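Local coordinates for reducing-end xylose-releasing exo-oligoxylanase Rex8A (Paenibacillus barcinonensis, PDB 6SUD), which hydrolyses xylooligosaccharides of linear or branched structure, as a family 8 glycoside hydrolase that releases xylose from their reducing ends, at residues Y197-P200 and H201-E204; D214-F217 and W218-A222. The protein carries 1 engineered substitution. All coordinates share one frame; numbering follows the deposited sequence.

Contact 1 of 2, residues Y197-P200 and H201-E204; sequences YHLP and HFYE. With XYP (beta-D-xylopyranose), chain K.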
loop_
_atom_site.group_PDB
_atom_site.type_symbol
_atom_site.label_atom_id
_atom_site.label_comp_id
_atom_site.label_asym_id
_atom_site.label_seq_id
_atom_site.Cartn_x
_atom_site.Cartn_y
_atom_site.Cartn_z
ATOM N N TYR A 197 -2.943 5.332 4.594
ATOM C CA TYR A 197 -1.820 6.019 3.901
ATOM C C TYR A 197 -0.546 6.017 4.757
ATOM O O TYR A 197 0.514 6.387 4.214
ATOM C CB TYR A 197 -2.193 7.469 3.587
ATOM C CG TYR A 197 -3.203 7.700 2.489
ATOM C CD1 TYR A 197 -3.982 6.691 1.949
ATOM C CD2 TYR A 197 -3.404 8.980 2.009
ATOM C CE1 TYR A 197 -4.911 6.949 0.951
ATOM C CE2 TYR A 197 -4.328 9.261 1.014
ATOM C CZ TYR A 197 -5.093 8.239 0.480
ATOM O OH TYR A 197 -6.001 8.512 -0.514
ATOM N N HIS A 198 -0.632 5.665 6.043
ATOM C CA HIS A 198 0.496 5.760 7.009
ATOM C C HIS A 198 1.381 4.521 6.918
ATOM O O HIS A 198 0.948 3.434 7.316
ATOM C CB HIS A 198 0.000 5.994 8.441
ATOM C CG HIS A 198 -0.611 7.338 8.598
ATOM N ND1 HIS A 198 0.010 8.370 9.296
ATOM C CD2 HIS A 198 -1.738 7.858 8.057
ATOM C CE1 HIS A 198 -0.760 9.440 9.217
ATOM N NE2 HIS A 198 -1.849 9.137 8.478
ATOM N N LEU A 199 2.605 4.726 6.444
ATOM C CA LEU A 199 3.570 3.641 6.165
ATOM C C LEU A 199 4.850 3.941 6.927
ATOM O O LEU A 199 5.875 4.246 6.316
ATOM C CB LEU A 199 3.845 3.568 4.663
ATOM C CG LEU A 199 2.639 3.443 3.742
ATOM C CD1 LEU A 199 3.113 3.497 2.312
ATOM C CD2 LEU A 199 1.861 2.163 3.972
ATOM N N PRO A 200 4.832 3.853 8.269
ATOM C CA PRO A 200 6.004 4.184 9.082
ATOM C C PRO A 200 7.268 3.440 8.635
ATOM O O PRO A 200 8.339 4.001 8.703
ATOM C CB PRO A 200 5.564 3.809 10.510
ATOM C CG PRO A 200 4.357 2.916 10.297
ATOM C CD PRO A 200 3.673 3.517 9.097
ATOM N N HIS A 201 7.107 2.189 8.222
ATOM C CA HIS A 201 8.195 1.329 7.701
ATOM C C HIS A 201 8.818 1.901 6.427
ATOM O O HIS A 201 10.049 1.725 6.264
ATOM C CB HIS A 201 7.703 -0.106 7.509
ATOM C CG HIS A 201 6.415 -0.261 6.785
ATOM N ND1 HIS A 201 5.260 0.387 7.170
ATOM C CD2 HIS A 201 6.069 -1.069 5.761
ATOM C CE1 HIS A 201 4.272 0.015 6.374
ATOM N NE2 HIS A 201 4.741 -0.872 5.504
ATOM N N PHE A 202 8.067 2.571 5.552
ATOM C CA PHE A 202 8.692 3.220 4.364
ATOM C C PHE A 202 9.422 4.486 4.830
ATOM O O PHE A 202 10.467 4.812 4.265
ATOM C CB PHE A 202 7.680 3.610 3.283
ATOM C CG PHE A 202 7.050 2.470 2.520
ATOM C CD1 PHE A 202 7.224 1.159 2.919
ATOM C CD2 PHE A 202 6.284 2.711 1.380
ATOM C CE1 PHE A 202 6.626 0.129 2.217
ATOM C CE2 PHE A 202 5.695 1.672 0.678
ATOM C CZ PHE A 202 5.862 0.390 1.103
ATOM N N TYR A 203 8.889 5.179 5.836
ATOM C CA TYR A 203 9.481 6.464 6.293
ATOM C C TYR A 203 10.848 6.158 6.918
ATOM O O TYR A 203 11.773 6.962 6.724
ATOM C CB TYR A 203 8.540 7.274 7.187
ATOM C CG TYR A 203 7.121 7.375 6.685
ATOM C CD1 TYR A 203 6.820 7.286 5.335
ATOM C CD2 TYR A 203 6.070 7.538 7.568
ATOM C CE1 TYR A 203 5.512 7.326 4.884
ATOM C CE2 TYR A 203 4.764 7.620 7.133
ATOM C CZ TYR A 203 4.477 7.493 5.784
ATOM O OH TYR A 203 3.187 7.506 5.344
ATOM N N GLU A 204 10.995 5.028 7.616
ATOM C CA GLU A 204 12.312 4.572 8.136
ATOM C C GLU A 204 13.332 4.501 6.999
ATOM O O GLU A 204 14.487 4.911 7.218
ATOM C CB GLU A 204 12.228 3.180 8.748
ATOM C CG GLU A 204 11.463 3.150 10.041
ATOM C CD GLU A 204 12.196 3.658 11.267
ATOM O OE1 GLU A 204 13.314 4.209 11.123
ATOM O OE2 GLU A 204 11.654 3.469 12.371
HETATM O O1 XYP K . -10.037 5.602 -4.911
HETATM C C1 XYP K . -8.729 6.070 -4.510
HETATM C C2 XYP K . -8.144 5.315 -3.314
HETATM C C3 XYP K . -6.825 5.922 -2.850
HETATM C C4 XYP K . -6.110 6.549 -4.041
HETATM C C5 XYP K . -6.474 5.779 -5.305
HETATM O O2 XYP K . -9.076 5.249 -2.227
HETATM O O3 XYP K . -6.064 4.878 -2.219
HETATM O O4 XYP K . -6.524 7.912 -4.172
HETATM O O5 XYP K . -7.859 5.898 -5.629
#
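Leu199 O takes two backbone bonds from the turn that follows it: Tyr203 N arrives in the carbonyl plane at 3.2 Å from Leu199 O, while Phe202 N stands well above that plane. Glu204 N bonds to Pro200 O, the next i to i+4 bond of helix 200-209, which follows Leu199 at the N-cap position. Pro200 suits the first turn, where a missing N-H costs no helical bond. Tyr203 folds back over this start. With CG anti to its carbonyl carbon (chi1 -46°), its ring sets one face over Leu199 O. That oxygen stands 3.2 Å above the ring plane. Tyr203 OH accepts a nearly straight bond from Leu199 N (3.0 Å). The same hydroxyl is hydrogen-bonded to Glu131 of helix 127-144, which ties the cap to a second helix. A phenylalanine here would probably leave Leu199 N and Glu131 without their shared partner. Leu199 runs alongside the ring of Phe202, its CD1 3.4 Å from Phe202 CD2, an apolar pair backed by Phe132. Upstream, Tyr197 OH lies 3.6 Å from C3 of the xylose, which hydrogen-bonds to Asp128, Asp265, Glu70 and Arg268. This is an N-capped helix start, with Leu199 at the N-cap and Pro200 in the first turn, just after a loop that lines the xylose pocket of this family 8 enzyme.

Contact 2 of 2, residues D214-F217 and W218-A222; sequences DRTF and WKEAA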
loop_
_atom_site.group_PDB
_atom_site.type_symbol
_atom_site.label_atom_id
_atom_site.label_comp_id
_atom_site.label_asym_id
_atom_site.label_seq_id
_atom_site.Cartn_x
_atom_site.Cartn_y
_atom_site.Cartn_z
ATOM N N ASP A 214 16.306 16.131 4.443
ATOM C CA ASP A 214 14.947 15.669 4.840
ATOM C C ASP A 214 15.025 14.442 5.755
ATOM O O ASP A 214 13.969 14.018 6.252
ATOM C CB ASP A 214 14.091 15.403 3.601
ATOM C CG ASP A 214 13.732 16.651 2.811
ATOM O OD1 ASP A 214 13.788 17.751 3.394
ATOM O OD2 ASP A 214 13.400 16.517 1.625
ATOM N N ARG A 215 16.207 13.879 5.997
ATOM C CA ARG A 215 16.294 12.557 6.677
ATOM C C ARG A 215 15.763 12.642 8.113
ATOM O O ARG A 215 15.067 11.691 8.524
ATOM C CB ARG A 215 17.706 11.988 6.556
ATOM C CG ARG A 215 17.985 11.496 5.146
ATOM C CD ARG A 215 19.321 10.834 4.956
ATOM N NE ARG A 215 19.563 10.640 3.540
ATOM C CZ ARG A 215 20.732 10.306 3.013
ATOM N NH1 ARG A 215 21.774 10.093 3.795
ATOM N NH2 ARG A 215 20.848 10.161 1.704
ATOM N N THR A 216 16.038 13.730 8.842
ATOM C CA THR A 216 15.520 13.936 10.221
ATOM C C THR A 216 13.988 13.920 10.204
ATOM O O THR A 216 13.404 13.217 11.049
ATOM C CB THR A 216 16.052 15.223 10.857
ATOM O OG1 THR A 216 17.450 15.020 11.065
ATOM C CG2 THR A 216 15.384 15.549 12.174
ATOM N N PHE A 217 13.368 14.647 9.274
ATOM C CA PHE A 217 11.891 14.716 9.143
ATOM C C PHE A 217 11.318 13.303 8.967
ATOM O O PHE A 217 10.322 12.953 9.630
ATOM C CB PHE A 217 11.448 15.580 7.966
ATOM C CG PHE A 217 9.950 15.629 7.855
ATOM C CD1 PHE A 217 9.265 14.639 7.166
ATOM C CD2 PHE A 217 9.221 16.633 8.472
ATOM C CE1 PHE A 217 7.882 14.669 7.073
ATOM C CE2 PHE A 217 7.838 16.671 8.363
ATOM C CZ PHE A 217 7.170 15.680 7.674
ATOM N N TRP A 218 11.916 12.509 8.081
ATOM C CA TRP A 218 11.392 11.159 7.731
ATOM C C TRP A 218 11.472 10.238 8.950
ATOM O O TRP A 218 10.531 9.432 9.142
ATOM C CB TRP A 218 12.106 10.570 6.511
ATOM C CG TRP A 218 11.652 11.188 5.227
ATOM C CD1 TRP A 218 12.419 11.810 4.287
ATOM C CD2 TRP A 218 10.300 11.241 4.742
ATOM N NE1 TRP A 218 11.637 12.242 3.249
ATOM C CE2 TRP A 218 10.333 11.918 3.506
ATOM C CE3 TRP A 218 9.070 10.780 5.229
ATOM C CZ2 TRP A 218 9.183 12.145 2.753
ATOM C CZ3 TRP A 218 7.937 11.001 4.480
ATOM C CH2 TRP A 218 7.993 11.677 3.262
ATOM N N LYS A 219 12.525 10.380 9.765
ATOM C CA LYS A 219 12.651 9.601 11.025
ATOM C C LYS A 219 11.530 10.030 11.985
ATOM O O LYS A 219 10.945 9.136 12.628
ATOM C CB LYS A 219 14.043 9.715 11.654
ATOM C CG LYS A 219 14.285 8.769 12.830
ATOM C CD LYS A 219 14.056 7.297 12.508
ATOM C CE LYS A 219 14.275 6.366 13.679
ATOM N NZ LYS A 219 15.625 5.761 13.653
ATOM N N GLU A 220 11.221 11.325 12.067
ATOM C CA GLU A 220 10.142 11.840 12.958
ATOM C C GLU A 220 8.784 11.366 12.424
ATOM O O GLU A 220 7.908 11.045 13.248
ATOM C CB GLU A 220 10.197 13.364 13.066
ATOM C CG GLU A 220 11.514 13.871 13.620
ATOM C CD GLU A 220 11.713 15.376 13.584
ATOM O OE1 GLU A 220 11.009 16.062 12.819
ATOM O OE2 GLU A 220 12.578 15.863 14.333
ATOM N N ALA A 221 8.635 11.313 11.095
ATOM C CA ALA A 221 7.399 10.873 10.400
ATOM C C ALA A 221 7.087 9.424 10.784
ATOM O O ALA A 221 5.916 9.132 11.085
ATOM C CB ALA A 221 7.539 11.034 8.915
ATOM N N ALA A 222 8.109 8.569 10.823
ATOM C CA ALA A 222 7.993 7.137 11.188
ATOM C C ALA A 222 7.375 7.029 12.587
ATOM O O ALA A 222 6.363 6.314 12.749
ATOM C CB ALA A 222 9.338 6.454 11.111
HETATM O O HOH W 1 12.334 14.256 1.018
#
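Asp214 meets Trp218 one turn on, at the start of helix 215-232, through backbone, side chain and water together. Asp214 O accepts from Trp218 N (3.1 Å), and this O also lies 3.3 Å from Trp218 CD1. A water lying in the indole plane accepts from Trp218 NE1 (3.1 Å) and donates to Asp214 OD2 (2.6 Å), so the carboxylate holds the indole N-H at one remove; its other oxygen, OD1, is bonded to His166. An acidic side chain suits this place because it can accept on both sides. Arg215 continues the ladder through its O, which takes the amide of Lys219, while its guanidinium turns back to Ala210 O. Thr216 O accepts from Glu220 N. Beside that bond the methyl CG2 of Thr216 lies 3.6 Å from Glu220 OE2; the extended glutamate sends OE1 to a salt bridge with Arg182. Phe217 O accepts from Ala221 N (2.8 Å), and Phe217 CG is anti to the backbone N (chi1 180°), which swings the ring past the start of the next residue. There its edge meets the face of Trp218 in a T-shaped pair, centroids 5.7 Å apart and planes at 86°. Ala221, small enough to fit, brings CB to 4.1 Å from Phe217 CE1. Trp218 also makes edge-to-face pairs with Trp177 and Phe206. With Trp218, Ala221 and Ala222 buried and Thr216 and Lys219 exposed, these are the first turns of an amphipathic alpha-helix, packed against helices 153-170 and 200-209.

Followed from the N terminus, the chain leaves the xylose pocket at Tyr197, enters helix 200-209 through contact 1, turns back, and enters helix 215-232 through contact 2. Contact 1 closes the cap of helix 200-209, and contact 2 spans the first two turns of helix 215-232. The two stand in series, neither nested nor crossed, with centres about 10 Å apart. They meet where the consecutive helices pack: Pro200 CB lies 3.5 Å from Ala222 O, and Tyr203 CB lies 3.5 Å from Trp218 O. A weak, long ion pair between Glu204 and Lys219 adds to this seam. Contact 1 ties the pocket loop to helix 127-144, and contact 2 extends the join to helix 153-170.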